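Local atomic coordinates of uncharacterized protein Atu2129 (Agrobacterium tumefaciens, PDB entry 3DNH), a protein that is of unknown function but has a CREG-like beta-barrel domain of the pyridoxamine 5'-phosphate oxidase family and may therefore bind a flavin. Residues A[183-186]-A[187-190]; A[243-246]-A[247-251]. All coordinates share one frame; numbering follows the deposited sequence.

Contact 1 of 2, residues A[183-186]-A[187-190]; sequences MAAA and ESEA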
HETATM    1  N   MSE A 183      15.280  -4.519  28.905  1.00 38.84           N
HETATM    2  CA  MSE A 183      15.420  -5.294  27.673  1.00 39.22           C
HETATM    3  C   MSE A 183      15.785  -6.746  28.002  1.00 39.12           C
HETATM    4  O   MSE A 183      15.332  -7.659  27.321  1.00 38.93           O
HETATM    5  CB  MSE A 183      16.448  -4.622  26.738  1.00 39.28           C
HETATM    6  CG  MSE A 183      16.040  -3.178  26.271  1.00 39.80           C
HETATM    7 SE   MSE A 183      14.082  -2.946  25.850  0.80 50.03          SE
HETATM    8  CE  MSE A 183      13.850  -4.173  24.353  1.00 43.54           C
ATOM      9  N   ALA A 184      16.585  -6.949  29.055  1.00 38.66           N
ATOM     10  CA  ALA A 184      16.851  -8.298  29.560  1.00 38.95           C
ATOM     11  C   ALA A 184      15.561  -8.990  30.060  1.00 39.20           C
ATOM     12  O   ALA A 184      15.481 -10.214  30.067  1.00 39.76           O
ATOM     13  CB  ALA A 184      17.927  -8.276  30.655  1.00 38.72           C
ATOM     14  N   ALA A 185      14.548  -8.220  30.424  1.00 39.12           N
ATOM     15  CA  ALA A 185      13.267  -8.796  30.941  1.00 39.14           C
ATOM     16  C   ALA A 185      12.090  -8.690  29.981  1.00 39.39           C
ATOM     17  O   ALA A 185      11.006  -9.248  30.244  1.00 38.95           O
ATOM     18  CB  ALA A 185      12.900  -8.171  32.270  1.00 38.99           C
ATOM     19  N   ALA A 186      12.292  -8.020  28.847  1.00 39.22           N
ATOM     20  CA  ALA A 186      11.167  -7.640  28.006  1.00 38.88           C
ATOM     21  C   ALA A 186      10.436  -8.864  27.453  1.00 40.07           C
ATOM     22  O   ALA A 186       9.210  -8.831  27.294  1.00 38.32           O
ATOM     23  CB  ALA A 186      11.619  -6.753  26.901  1.00 39.29           C
ATOM     24  N   GLU A 187      11.181  -9.923  27.127  1.00 40.14           N
ATOM     25  CA  GLU A 187      10.548 -11.131  26.564  1.00 42.11           C
ATOM     26  C   GLU A 187       9.689 -11.890  27.614  1.00 41.53           C
ATOM     27  O   GLU A 187       8.553 -12.292  27.346  1.00 39.45           O
ATOM     28  CB  GLU A 187      11.614 -12.021  25.934  1.00 43.22           C
ATOM     29  CG  GLU A 187      11.202 -12.688  24.610  1.00 50.16           C
ATOM     30  CD  GLU A 187      10.547 -11.706  23.621  1.00 57.11           C
ATOM     31  OE1 GLU A 187      11.151 -10.634  23.378  1.00 60.08           O
ATOM     32  OE2 GLU A 187       9.426 -11.996  23.111  1.00 60.58           O
ATOM     33  N   SER A 188      10.225 -12.040  28.821  1.00 41.32           N
ATOM     34  CA  SER A 188       9.499 -12.731  29.879  1.00 42.46           C
ATOM     35  C   SER A 188       8.378 -11.863  30.462  1.00 42.08           C
ATOM     36  O   SER A 188       7.352 -12.394  30.886  1.00 41.71           O
ATOM     37  CB  SER A 188      10.450 -13.207  30.974  1.00 42.62           C
ATOM     38  OG  SER A 188      11.081 -12.092  31.557  1.00 44.62           O
ATOM     39  N   GLU A 189       8.551 -10.545  30.471  1.00 41.08           N
ATOM     40  CA  GLU A 189       7.414  -9.672  30.805  1.00 40.35           C
ATOM     41  C   GLU A 189       6.263  -9.763  29.802  1.00 39.77           C
ATOM     42  O   GLU A 189       5.114  -9.850  30.216  1.00 38.95           O
ATOM     43  CB  GLU A 189       7.842  -8.223  31.002  1.00 41.17           C
ATOM     44  CG  GLU A 189       8.596  -8.022  32.300  1.00 42.00           C
ATOM     45  CD  GLU A 189       7.723  -8.306  33.503  1.00 47.88           C
ATOM     46  OE1 GLU A 189       6.922  -7.429  33.871  1.00 47.76           O
ATOM     47  OE2 GLU A 189       7.818  -9.407  34.072  1.00 47.91           O
ATOM     48  N   ALA A 190       6.567  -9.791  28.495  1.00 39.62           N
ATOM     49  CA  ALA A 190       5.529  -9.962  27.459  1.00 39.36           C
ATOM     50  C   ALA A 190       4.746 -11.256  27.699  1.00 39.81           C
ATOM     51  O   ALA A 190       3.514 -11.257  27.670  1.00 39.51           O
ATOM     52  CB  ALA A 190       6.164  -9.975  26.024  1.00 38.66           C
TER
HETATM   53  O   HOH W   1      14.145 -10.260  27.002  1.00 47.48           O
HETATM   54  O   HOH W   2      13.184 -11.961  29.044  1.00 36.75           O
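The carbonyl oxygen of A185 takes the shortest sound polar bond here: E189 N lies 2.8 Å from A185 O, with an N-H...O angle of 166° and the donor almost in line with the carbonyl. S188 OG also lies 3.1 Å from A185 O; its torsion, chi1 62°, places the hydroxyl between the backbone N and the carbonyl carbon, facing the preceding turn. The CB of E189 lies 3.4 Å from A185 O. Its CG, turned to stand beside the backbone N, comes over the same oxygen at an equal distance, and the chain then bends at chi2 so that the carboxylate leads away to a salt bridge with R192.

One residue on, A190 N donates to A186 O over 3.1 Å, this time from above the carbonyl plane. The amides of E187 and S188 are served differently. Water 1 accepts from E187 N and donates to the carbonyl O of M183 (a selenomethionine), while water 2 accepts from S188 N at 3.0 Å and donates to A184 O. Each water thus replaces one direct i to i+4 backbone bond. A185, with phi -108°, marks the distorted turn. A kinked alpha-helix whose opened turn is bridged by water, with regular bonding resumed at E189, is the motif within helix 180-194.

Contact 2 of 2, residues A[243-246]-A[247-251]; sequences TLKQ and FEKAL
F247 N donates to T243 O at the start of helix 244-254, where T243 and Q246 form a capping box. The sound arm of the box is the N-cap bond, in which Q246 N donates to T243 OG1 at 3.1 Å with an N-H...O angle of 157°. The reciprocal arm, from T243 N to Q246 OE1, is weak, and the same amide oxygen also accepts from E242 N. Q246 reaches back because its CG stands beside its own backbone N (chi1 -67°), from where the chain runs out extended.

Backbone bonding follows the alpha-helical i to i+4 pattern from the cap onward. After the F247 bond, E248 N reaches L244 O at a nearly straight 175°, and A250 N bonds Q246 O.

F247 supplies the buried apolar group. Its ring leads away from the turn to rest against I224 and L193.

Charged groups collect on the exposed side. K249 bends at chi2, chi3 and chi4, folding back so that NZ makes a salt bridge with E248 OE1 at 3.2 Å, whose hydrogen bond is weak. K245 NZ stands 4.0 Å from K249 NZ, yet also 4.6 Å from E248 OE1, so the carboxylate probably offsets some of the repulsion between the two ammonium groups. The curled lysine also doubles the load on one carbonyl: K245 O accepts from K249 N at 3.1 Å and from K249 NZ at 2.9 Å.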
ATOM      1  N   THR A 243      14.022   0.230  33.745  1.00 40.56           N
ATOM      2  CA  THR A 243      14.146  -0.900  34.647  1.00 40.97           C
ATOM      3  C   THR A 243      12.836  -1.613  34.799  1.00 41.14           C
ATOM      4  O   THR A 243      11.759  -1.104  34.419  1.00 40.51           O
ATOM      5  CB  THR A 243      14.622  -0.454  36.056  1.00 41.31           C
ATOM      6  OG1 THR A 243      13.610   0.358  36.670  1.00 41.19           O
ATOM      7  CG2 THR A 243      15.933   0.320  35.974  1.00 40.83           C
ATOM      8  N   LEU A 244      12.912  -2.803  35.381  1.00 41.44           N
ATOM      9  CA  LEU A 244      11.706  -3.576  35.614  1.00 41.37           C
ATOM     10  C   LEU A 244      10.813  -2.866  36.634  1.00 40.45           C
ATOM     11  O   LEU A 244       9.596  -2.786  36.442  1.00 39.76           O
ATOM     12  CB  LEU A 244      12.051  -4.987  36.099  1.00 42.24           C
ATOM     13  CG  LEU A 244      10.852  -5.914  36.311  1.00 43.34           C
ATOM     14  CD1 LEU A 244      10.298  -6.359  34.965  1.00 47.07           C
ATOM     15  CD2 LEU A 244      11.296  -7.117  37.102  1.00 45.50           C
ATOM     16  N   LYS A 245      11.416  -2.374  37.719  1.00 39.92           N
ATOM     17  CA  LYS A 245      10.675  -1.599  38.712  1.00 39.83           C
ATOM     18  C   LYS A 245       9.911  -0.470  38.033  1.00 39.07           C
ATOM     19  O   LYS A 245       8.732  -0.281  38.311  1.00 38.24           O
ATOM     20  CB  LYS A 245      11.582  -1.014  39.813  1.00 40.23           C
ATOM     21  CG  LYS A 245      10.763  -0.497  40.995  1.00 43.46           C
ATOM     22  CD  LYS A 245      11.563  -0.371  42.299  1.00 46.25           C
ATOM     23  CE  LYS A 245      10.660  -0.644  43.490  1.00 49.30           C
ATOM     24  NZ  LYS A 245       9.996  -1.978  43.362  1.00 50.82           N
ATOM     25  N   GLN A 246      10.583   0.257  37.131  1.00 38.67           N
ATOM     26  CA  GLN A 246       9.967   1.377  36.437  1.00 38.68           C
ATOM     27  C   GLN A 246       8.866   0.895  35.506  1.00 39.31           C
ATOM     28  O   GLN A 246       7.834   1.546  35.380  1.00 39.04           O
ATOM     29  CB  GLN A 246      10.994   2.231  35.688  1.00 37.90           C
ATOM     30  CG  GLN A 246      11.978   2.989  36.603  1.00 37.97           C
ATOM     31  CD  GLN A 246      13.066   3.692  35.817  1.00 38.18           C
ATOM     32  OE1 GLN A 246      13.255   3.449  34.623  1.00 37.40           O
ATOM     33  NE2 GLN A 246      13.798   4.573  36.486  1.00 38.82           N
ATOM     34  N   PHE A 247       9.068  -0.252  34.851  1.00 40.67           N
ATOM     35  CA  PHE A 247       8.022  -0.800  33.986  1.00 41.10           C
ATOM     36  C   PHE A 247       6.738  -1.131  34.771  1.00 41.63           C
ATOM     37  O   PHE A 247       5.637  -0.709  34.405  1.00 40.20           O
ATOM     38  CB  PHE A 247       8.511  -2.061  33.308  1.00 40.94           C
ATOM     39  CG  PHE A 247       7.491  -2.692  32.452  1.00 42.35           C
ATOM     40  CD1 PHE A 247       7.026  -2.032  31.315  1.00 45.23           C
ATOM     41  CD2 PHE A 247       7.016  -3.970  32.729  1.00 43.67           C
ATOM     42  CE1 PHE A 247       6.060  -2.606  30.489  1.00 42.02           C
ATOM     43  CE2 PHE A 247       6.054  -4.562  31.878  1.00 44.61           C
ATOM     44  CZ  PHE A 247       5.596  -3.872  30.762  1.00 39.90           C
ATOM     45  N   GLU A 248       6.904  -1.940  35.816  1.00 43.00           N
ATOM     46  CA  GLU A 248       5.808  -2.350  36.689  1.00 44.84           C
ATOM     47  C   GLU A 248       5.045  -1.127  37.248  1.00 44.90           C
ATOM     48  O   GLU A 248       3.812  -1.156  37.355  1.00 44.81           O
ATOM     49  CB  GLU A 248       6.348  -3.289  37.788  1.00 44.32           C
ATOM     50  CG  GLU A 248       5.406  -3.587  39.001  1.00 47.80           C
ATOM     51  CD  GLU A 248       6.157  -4.065  40.258  1.00 48.21           C
ATOM     52  OE1 GLU A 248       7.416  -4.075  40.230  1.00 54.42           O
ATOM     53  OE2 GLU A 248       5.498  -4.401  41.287  1.00 53.58           O
ATOM     54  N   LYS A 249       5.760  -0.052  37.588  1.00 45.50           N
ATOM     55  CA  LYS A 249       5.095   1.159  38.112  1.00 45.47           C
ATOM     56  C   LYS A 249       4.262   1.805  37.021  1.00 45.44           C
ATOM     57  O   LYS A 249       3.081   2.069  37.208  1.00 44.50           O
ATOM     58  CB  LYS A 249       6.091   2.202  38.625  1.00 45.46           C
ATOM     59  CG  LYS A 249       7.029   1.764  39.756  1.00 48.64           C
ATOM     60  CD  LYS A 249       6.331   1.418  41.085  1.00 50.26           C
ATOM     61  CE  LYS A 249       6.022  -0.098  41.170  1.00 52.86           C
ATOM     62  NZ  LYS A 249       7.195  -0.948  40.718  1.00 51.97           N
ATOM     63  N   ALA A 250       4.919   2.098  35.903  1.00 45.18           N
ATOM     64  CA  ALA A 250       4.274   2.577  34.685  1.00 47.11           C
ATOM     65  C   ALA A 250       3.049   1.741  34.287  1.00 47.71           C
ATOM     66  O   ALA A 250       2.021   2.297  33.916  1.00 48.59           O
ATOM     67  CB  ALA A 250       5.280   2.592  33.517  1.00 46.51           C
ATOM     68  N   LEU A 251       3.157   0.413  34.356  1.00 48.09           N
ATOM     69  CA  LEU A 251       2.041  -0.447  33.953  1.00 49.29           C
ATOM     70  C   LEU A 251       0.872  -0.288  34.915  1.00 48.63           C
ATOM     71  O   LEU A 251      -0.298  -0.234  34.490  1.00 48.78           O
ATOM     72  CB  LEU A 251       2.453  -1.932  33.868  1.00 49.60           C
ATOM     73  CG  LEU A 251       2.459  -2.743  32.556  1.00 54.43           C
ATOM     74  CD1 LEU A 251       1.925  -4.141  32.860  1.00 55.08           C
ATOM     75  CD2 LEU A 251       1.645  -2.143  31.406  1.00 55.79           C
TER

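Overall arrangement
Contact 1 comes first along the chain, in helix 180-194, and contact 2 follows in helix 244-254; their centres lie about 12 Å apart, on the same side of the chain's centre. The two helices touch directly. E189 CD lies 3.5 Å from L244 CD1, and E189 OE1 lies 3.6 Å from F247 CE2, both as packing. E181, near the start of helix 180-194, adds a polar tie by accepting from L244 N. Both helices also pack on the three-stranded antiparallel sheet 215-236, through A190 on I216 and L251 on I224. With that sheet, which is separate from the six-stranded barrel, they appear to form a helix-and-sheet unit in the later part of the chain.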